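Local coordinates for putative endoribonuclease (Klebsiella pneumoniae, PDB 3LYB), which is a putative endoribonuclease of the L-PSP family, in the YjgF-like clan, at residues A64-G67 and P68-Q72; P108-S111 and R112-L116. All coordinates share one frame; numbering follows the deposited sequence.

Interaction 1: residues A64-G67 and P68-Q72; sequences AKQG and PILAQ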
ATOM      1  N   ALA B  64     -10.905 -21.192  15.677  1.00 32.48           N
ATOM      2  CA  ALA B  64     -10.295 -19.865  15.777  1.00 32.16           C
ATOM      3  C   ALA B  64     -10.648 -18.982  14.586  1.00 32.06           C
ATOM      4  O   ALA B  64     -10.929 -17.809  14.761  1.00 32.40           O
ATOM      5  CB  ALA B  64      -8.793 -19.973  15.920  1.00 32.34           C
ATOM      6  N   LYS B  65     -10.643 -19.556  13.384  1.00 31.74           N
ATOM      7  CA  LYS B  65     -10.997 -18.830  12.166  1.00 31.78           C
ATOM      8  C   LYS B  65     -12.494 -18.510  12.011  1.00 31.97           C
ATOM      9  O   LYS B  65     -12.829 -17.390  11.617  1.00 32.33           O
ATOM     10  CB  LYS B  65     -10.501 -19.579  10.929  1.00 31.94           C
ATOM     11  CG  LYS B  65      -8.996 -19.617  10.781  1.00 31.58           C
ATOM     12  CD  LYS B  65      -8.446 -18.222  10.786  1.00 32.50           C
ATOM     13  CE  LYS B  65      -7.012 -18.194  10.380  1.00 33.99           C
ATOM     14  NZ  LYS B  65      -6.444 -16.823  10.578  1.00 37.14           N
ATOM     15  N   GLN B  66     -13.385 -19.466  12.320  1.00 31.21           N
ATOM     16  CA  GLN B  66     -14.838 -19.250  12.171  1.00 30.11           C
ATOM     17  C   GLN B  66     -15.521 -18.657  13.402  1.00 29.14           C
ATOM     18  O   GLN B  66     -16.556 -17.984  13.300  1.00 28.56           O
ATOM     19  CB  GLN B  66     -15.560 -20.522  11.693  1.00 30.32           C
ATOM     20  CG  GLN B  66     -15.371 -21.759  12.556  1.00 32.15           C
ATOM     21  CD  GLN B  66     -16.421 -22.848  12.290  1.00 33.08           C
ATOM     22  OE1 GLN B  66     -17.221 -22.769  11.349  1.00 32.88           O
ATOM     23  NE2 GLN B  66     -16.429 -23.857  13.143  1.00 31.72           N
ATOM     24  N   GLY B  67     -14.918 -18.884  14.559  1.00 28.55           N
ATOM     25  CA  GLY B  67     -15.476 -18.443  15.835  1.00 27.45           C
ATOM     26  C   GLY B  67     -15.924 -17.003  15.886  1.00 27.32           C
ATOM     27  O   GLY B  67     -17.043 -16.721  16.337  1.00 28.17           O
ATOM     28  N   PRO B  68     -15.066 -16.065  15.440  1.00 26.91           N
ATOM     29  CA  PRO B  68     -15.437 -14.665  15.712  1.00 26.32           C
ATOM     30  C   PRO B  68     -16.647 -14.144  14.921  1.00 26.39           C
ATOM     31  O   PRO B  68     -17.530 -13.475  15.497  1.00 26.72           O
ATOM     32  CB  PRO B  68     -14.152 -13.900  15.394  1.00 26.32           C
ATOM     33  CG  PRO B  68     -13.058 -14.942  15.635  1.00 26.34           C
ATOM     34  CD  PRO B  68     -13.646 -16.188  15.060  1.00 26.53           C
ATOM     35  N   ILE B  69     -16.714 -14.460  13.631  1.00 25.82           N
ATOM     36  CA  ILE B  69     -17.848 -14.029  12.822  1.00 25.47           C
ATOM     37  C   ILE B  69     -19.158 -14.724  13.261  1.00 25.96           C
ATOM     38  O   ILE B  69     -20.221 -14.081  13.293  1.00 26.12           O
ATOM     39  CB  ILE B  69     -17.566 -14.181  11.308  1.00 24.84           C
ATOM     40  CG1 ILE B  69     -18.718 -13.663  10.450  1.00 25.82           C
ATOM     41  CG2 ILE B  69     -17.305 -15.602  10.960  1.00 25.00           C
ATOM     42  CD1 ILE B  69     -19.245 -12.286  10.830  1.00 28.13           C
ATOM     43  N   LEU B  70     -19.073 -16.018  13.602  1.00 25.56           N
ATOM     44  CA  LEU B  70     -20.247 -16.790  14.017  1.00 25.04           C
ATOM     45  C   LEU B  70     -20.759 -16.230  15.330  1.00 25.44           C
ATOM     46  O   LEU B  70     -21.923 -15.859  15.451  1.00 25.51           O
ATOM     47  CB  LEU B  70     -19.910 -18.284  14.135  1.00 24.43           C
ATOM     48  CG  LEU B  70     -19.650 -19.053  12.822  1.00 22.44           C
ATOM     49  CD1 LEU B  70     -19.110 -20.466  13.089  1.00 21.66           C
ATOM     50  CD2 LEU B  70     -20.884 -19.097  11.915  1.00 18.70           C
ATOM     51  N   ALA B  71     -19.854 -16.101  16.288  1.00 26.12           N
ATOM     52  CA  ALA B  71     -20.202 -15.566  17.591  1.00 27.06           C
ATOM     53  C   ALA B  71     -20.779 -14.167  17.512  1.00 27.67           C
ATOM     54  O   ALA B  71     -21.785 -13.890  18.140  1.00 28.49           O
ATOM     55  CB  ALA B  71     -18.995 -15.589  18.507  1.00 27.07           C
ATOM     56  N   GLN B  72     -20.152 -13.280  16.744  1.00 28.66           N
ATOM     57  CA  GLN B  72     -20.643 -11.904  16.623  1.00 29.10           C
ATOM     58  C   GLN B  72     -22.003 -11.858  15.916  1.00 29.76           C
ATOM     59  O   GLN B  72     -22.902 -11.102  16.314  1.00 29.95           O
ATOM     60  CB  GLN B  72     -19.628 -11.018  15.897  1.00 29.46           C
ATOM     61  CG  GLN B  72     -18.346 -10.666  16.707  1.00 29.18           C
ATOM     62  CD  GLN B  72     -17.452  -9.662  15.984  1.00 27.69           C
ATOM     63  OE1 GLN B  72     -17.830  -9.114  14.958  1.00 27.62           O
ATOM     64  NE2 GLN B  72     -16.273  -9.436  16.507  1.00 24.57           N
TER
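Gln66 turns its CG into the space between backbone N and carbonyl carbon (chi1 56°) and then runs out extended, while Leu70, one turn later, holds CG next to its own N and clear of the carbonyl carbon (chi1 -71°). These choices bring the two side chains across one another, with a single methyl doing the touching. Leu70 CD1 lies 3.4 Å from Gln66 OE1 and 3.8 Å from Gln66 CB, so it packs along the glutamine chain from its root to its amide. The amide nitrogen is held elsewhere: Gln66 NE2 bonds to Asp63 OD1, one turn back, and to Gly55 O, which ties down a buried amide.

The backbone beneath is a helix interrupted by a proline. Having no N-H, Pro68 cannot bond to Ala64 O, and its CD occupies that position, 3.2 Å from the oxygen. Ile69 N also lacks a bond to the preceding turn, and the helix kinks here. Regular pairing resumes at once: Leu70 N gives a hydrogen bond of 3.2 Å to Gln66 O, and Ala71 N gives one of 2.9 Å to Gly67 O. Ile69 CG2 rests against Gln66 O as well, at 3.4 Å.

All of this belongs to the early turns of helix 60-85, where different sides have different neighbours. Lys65 reaches off the chain, its NZ bonding to Pro135 O of a neighbouring subunit and forming a salt bridge with Asp105 of another neighbouring subunit. Gln66, Ile69 and Leu70 face helix 107-115, and Ile69 and Gln72 reach Ile141 on strand 141-148. Ile69 thus touches both Tyr109 of the neighbouring helix and the strand, and the two helices pack side by side against the sheet.

Interaction 2: residues P108-S111 and R112-L116; sequences PYYS and RVRKL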
ATOM      1  N   PRO B 108     -21.143 -16.196   4.024  1.00 32.71           N
ATOM      2  CA  PRO B 108     -21.609 -17.561   4.277  1.00 33.09           C
ATOM      3  C   PRO B 108     -21.771 -17.895   5.764  1.00 33.13           C
ATOM      4  O   PRO B 108     -22.690 -18.619   6.127  1.00 34.00           O
ATOM      5  CB  PRO B 108     -20.494 -18.416   3.671  1.00 33.56           C
ATOM      6  CG  PRO B 108     -19.967 -17.570   2.544  1.00 32.72           C
ATOM      7  CD  PRO B 108     -20.051 -16.164   3.028  1.00 32.69           C
ATOM      8  N   TYR B 109     -20.893 -17.384   6.613  1.00 33.04           N
ATOM      9  CA  TYR B 109     -21.017 -17.613   8.053  1.00 33.00           C
ATOM     10  C   TYR B 109     -22.243 -16.913   8.612  1.00 33.31           C
ATOM     11  O   TYR B 109     -23.023 -17.506   9.365  1.00 34.30           O
ATOM     12  CB  TYR B 109     -19.784 -17.119   8.806  1.00 32.37           C
ATOM     13  CG  TYR B 109     -18.540 -17.875   8.488  1.00 31.11           C
ATOM     14  CD1 TYR B 109     -17.566 -17.327   7.655  1.00 31.33           C
ATOM     15  CD2 TYR B 109     -18.327 -19.136   9.008  1.00 29.47           C
ATOM     16  CE1 TYR B 109     -16.392 -18.018   7.362  1.00 31.83           C
ATOM     17  CE2 TYR B 109     -17.158 -19.840   8.720  1.00 31.26           C
ATOM     18  CZ  TYR B 109     -16.195 -19.274   7.901  1.00 31.05           C
ATOM     19  OH  TYR B 109     -15.048 -19.968   7.626  1.00 31.42           O
ATOM     20  N   TYR B 110     -22.406 -15.653   8.260  1.00 32.87           N
ATOM     21  CA  TYR B 110     -23.531 -14.893   8.749  1.00 33.40           C
ATOM     22  C   TYR B 110     -24.876 -15.515   8.292  1.00 34.43           C
ATOM     23  O   TYR B 110     -25.828 -15.650   9.070  1.00 34.58           O
ATOM     24  CB  TYR B 110     -23.414 -13.439   8.265  1.00 32.78           C
ATOM     25  CG  TYR B 110     -24.646 -12.659   8.560  1.00 30.41           C
ATOM     26  CD1 TYR B 110     -24.856 -12.118   9.835  1.00 27.95           C
ATOM     27  CD2 TYR B 110     -25.633 -12.500   7.586  1.00 28.71           C
ATOM     28  CE1 TYR B 110     -26.015 -11.417  10.136  1.00 26.39           C
ATOM     29  CE2 TYR B 110     -26.792 -11.794   7.866  1.00 27.47           C
ATOM     30  CZ  TYR B 110     -26.975 -11.269   9.139  1.00 26.80           C
ATOM     31  OH  TYR B 110     -28.105 -10.574   9.401  1.00 25.54           O
ATOM     32  N   SER B 111     -24.922 -15.872   7.011  1.00 35.14           N
ATOM     33  CA  SER B 111     -26.063 -16.512   6.386  1.00 35.72           C
ATOM     34  C   SER B 111     -26.453 -17.819   7.091  1.00 35.74           C
ATOM     35  O   SER B 111     -27.623 -18.081   7.261  1.00 35.83           O
ATOM     36  CB  SER B 111     -25.763 -16.760   4.905  1.00 35.27           C
ATOM     37  OG  SER B 111     -26.815 -17.478   4.294  1.00 37.44           O
ATOM     38  N   ARG B 112     -25.476 -18.629   7.495  1.00 35.96           N
ATOM     39  CA  ARG B 112     -25.770 -19.831   8.275  1.00 35.85           C
ATOM     40  C   ARG B 112     -26.574 -19.401   9.505  1.00 36.13           C
ATOM     41  O   ARG B 112     -27.686 -19.889   9.734  1.00 36.30           O
ATOM     42  CB  ARG B 112     -24.477 -20.579   8.666  1.00 35.14           C
ATOM     43  CG  ARG B 112     -24.625 -21.597   9.819  1.00 33.77           C
ATOM     44  CD  ARG B 112     -23.272 -22.209  10.272  1.00 32.36           C
ATOM     45  NE  ARG B 112     -22.561 -22.884   9.180  1.00 32.21           N
ATOM     46  CZ  ARG B 112     -21.262 -23.197   9.169  1.00 29.94           C
ATOM     47  NH1 ARG B 112     -20.472 -22.927  10.194  1.00 29.75           N
ATOM     48  NH2 ARG B 112     -20.752 -23.801   8.114  1.00 29.24           N
ATOM     49  N   VAL B 113     -26.023 -18.451  10.255  1.00 35.94           N
ATOM     50  CA  VAL B 113     -26.642 -17.975  11.485  1.00 35.97           C
ATOM     51  C   VAL B 113     -28.026 -17.365  11.265  1.00 36.62           C
ATOM     52  O   VAL B 113     -28.950 -17.606  12.053  1.00 36.44           O
ATOM     53  CB  VAL B 113     -25.723 -16.979  12.208  1.00 35.61           C
ATOM     54  CG1 VAL B 113     -26.306 -16.557  13.541  1.00 34.13           C
ATOM     55  CG2 VAL B 113     -24.365 -17.609  12.420  1.00 35.46           C
ATOM     56  N   ARG B 114     -28.178 -16.590  10.197  1.00 37.22           N
ATOM     57  CA  ARG B 114     -29.445 -15.906   9.974  1.00 38.13           C
ATOM     58  C   ARG B 114     -30.570 -16.904   9.746  1.00 38.99           C
ATOM     59  O   ARG B 114     -31.673 -16.698  10.229  1.00 39.33           O
ATOM     60  CB  ARG B 114     -29.380 -14.902   8.831  1.00 37.82           C
ATOM     61  CG  ARG B 114     -30.552 -13.956   8.862  1.00 38.21           C
ATOM     62  CD  ARG B 114     -30.595 -12.990   7.727  1.00 38.76           C
ATOM     63  NE  ARG B 114     -30.386 -13.623   6.431  1.00 40.95           N
ATOM     64  CZ  ARG B 114     -30.317 -12.957   5.280  1.00 41.48           C
ATOM     65  NH1 ARG B 114     -30.457 -11.628   5.260  1.00 40.83           N
ATOM     66  NH2 ARG B 114     -30.104 -13.616   4.145  1.00 40.64           N
ATOM     67  N   LYS B 115     -30.284 -17.982   9.031  1.00 40.03           N
ATOM     68  CA  LYS B 115     -31.235 -19.080   8.871  1.00 41.71           C
ATOM     69  C   LYS B 115     -31.824 -19.585  10.211  1.00 42.35           C
ATOM     70  O   LYS B 115     -33.028 -19.866  10.303  1.00 42.48           O
ATOM     71  CB  LYS B 115     -30.584 -20.242   8.138  1.00 41.53           C
ATOM     72  CG  LYS B 115     -30.552 -20.090   6.651  1.00 43.46           C
ATOM     73  CD  LYS B 115     -29.805 -21.289   6.037  1.00 49.00           C
ATOM     74  CE  LYS B 115     -29.493 -21.071   4.556  1.00 50.39           C
ATOM     75  NZ  LYS B 115     -28.326 -21.880   4.107  1.00 51.45           N
ATOM     76  N   LEU B 116     -30.980 -19.692  11.237  1.00 42.61           N
ATOM     77  CA  LEU B 116     -31.439 -20.102  12.563  1.00 43.28           C
ATOM     78  C   LEU B 116     -32.491 -19.180  13.185  1.00 43.69           C
ATOM     79  O   LEU B 116     -33.131 -19.563  14.149  1.00 43.79           O
ATOM     80  CB  LEU B 116     -30.263 -20.251  13.550  1.00 42.92           C
ATOM     81  CG  LEU B 116     -28.984 -21.010  13.170  1.00 43.12           C
ATOM     82  CD1 LEU B 116     -27.946 -20.886  14.279  1.00 42.72           C
ATOM     83  CD2 LEU B 116     -29.221 -22.469  12.807  1.00 41.46           C
TER
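The Tyr110 ring and the Arg114 guanidinium lie one helical turn apart with their planes inclined at 61°, so they do not stack. Ring atom CE2 sits over one face of the guanidinium, and Arg114 CD approaches the ring obliquely, 4.0 Å from CE2 and 3.9 Å from Tyr110 OH. Elsewhere the ring meets Phe101 edge-to-face. The arginine runs extended through its first two torsions (chi1 -164°), which lays CD beside the phenol end; the bend at chi3 (48°) then turns the guanidinium so that one face lies under CE2.

Below them the helix is regular. Arg114 N bonds to Tyr110 O at 2.8 Å, and the neighbouring rungs are Val113 N to Tyr109 O at 3.3 Å and Lys115 N to Ser111 O at 3.2 Å. Val113 CG2 also lies 3.3 Å from Tyr109 O, a methyl touching the same oxygen.

The polar ends bond outside the helix. Ser111 OG and Lys115 NZ both meet Glu59 of a neighbouring subunit, Lys115 by a salt bridge. Tyr110 OH bonds to Gln99 OE1, and Arg114 NH1 bonds to Ser125 OG; the two side chains share the side-chain oxygen of Gln99, the arginine only weakly. Tyr110 and Arg114 therefore meet each other by van der Waals contact, while Gln99 and Ser125 satisfy the buried phenol and guanidinium and probably fix their orientation.

How the interactions relate
Interactions 1 and 2 each lie along a single helix, 60-85 and 107-115 respectively, and their centres are 12 Å apart. Tyr109 is the main joint: its CE2 lies 3.4 Å from Gln66 CB, its CG 3.6 Å from Ile69 CG2, and its O 3.7 Å from Leu70 CD2. A weak hydrogen bond from Arg112 NH1 to Gln66 OE1 adds a polar link, while the same NH1 bonds to Leu54 O. Both contacts also reach the same neighbouring subunit. Calcium is bound at Asn41 and Asp45, and Ala71 touches the adjacent Val40; a calcium ion lies about 9 Å from the side chain of Ala71, and one about 11 Å from that of Pro108.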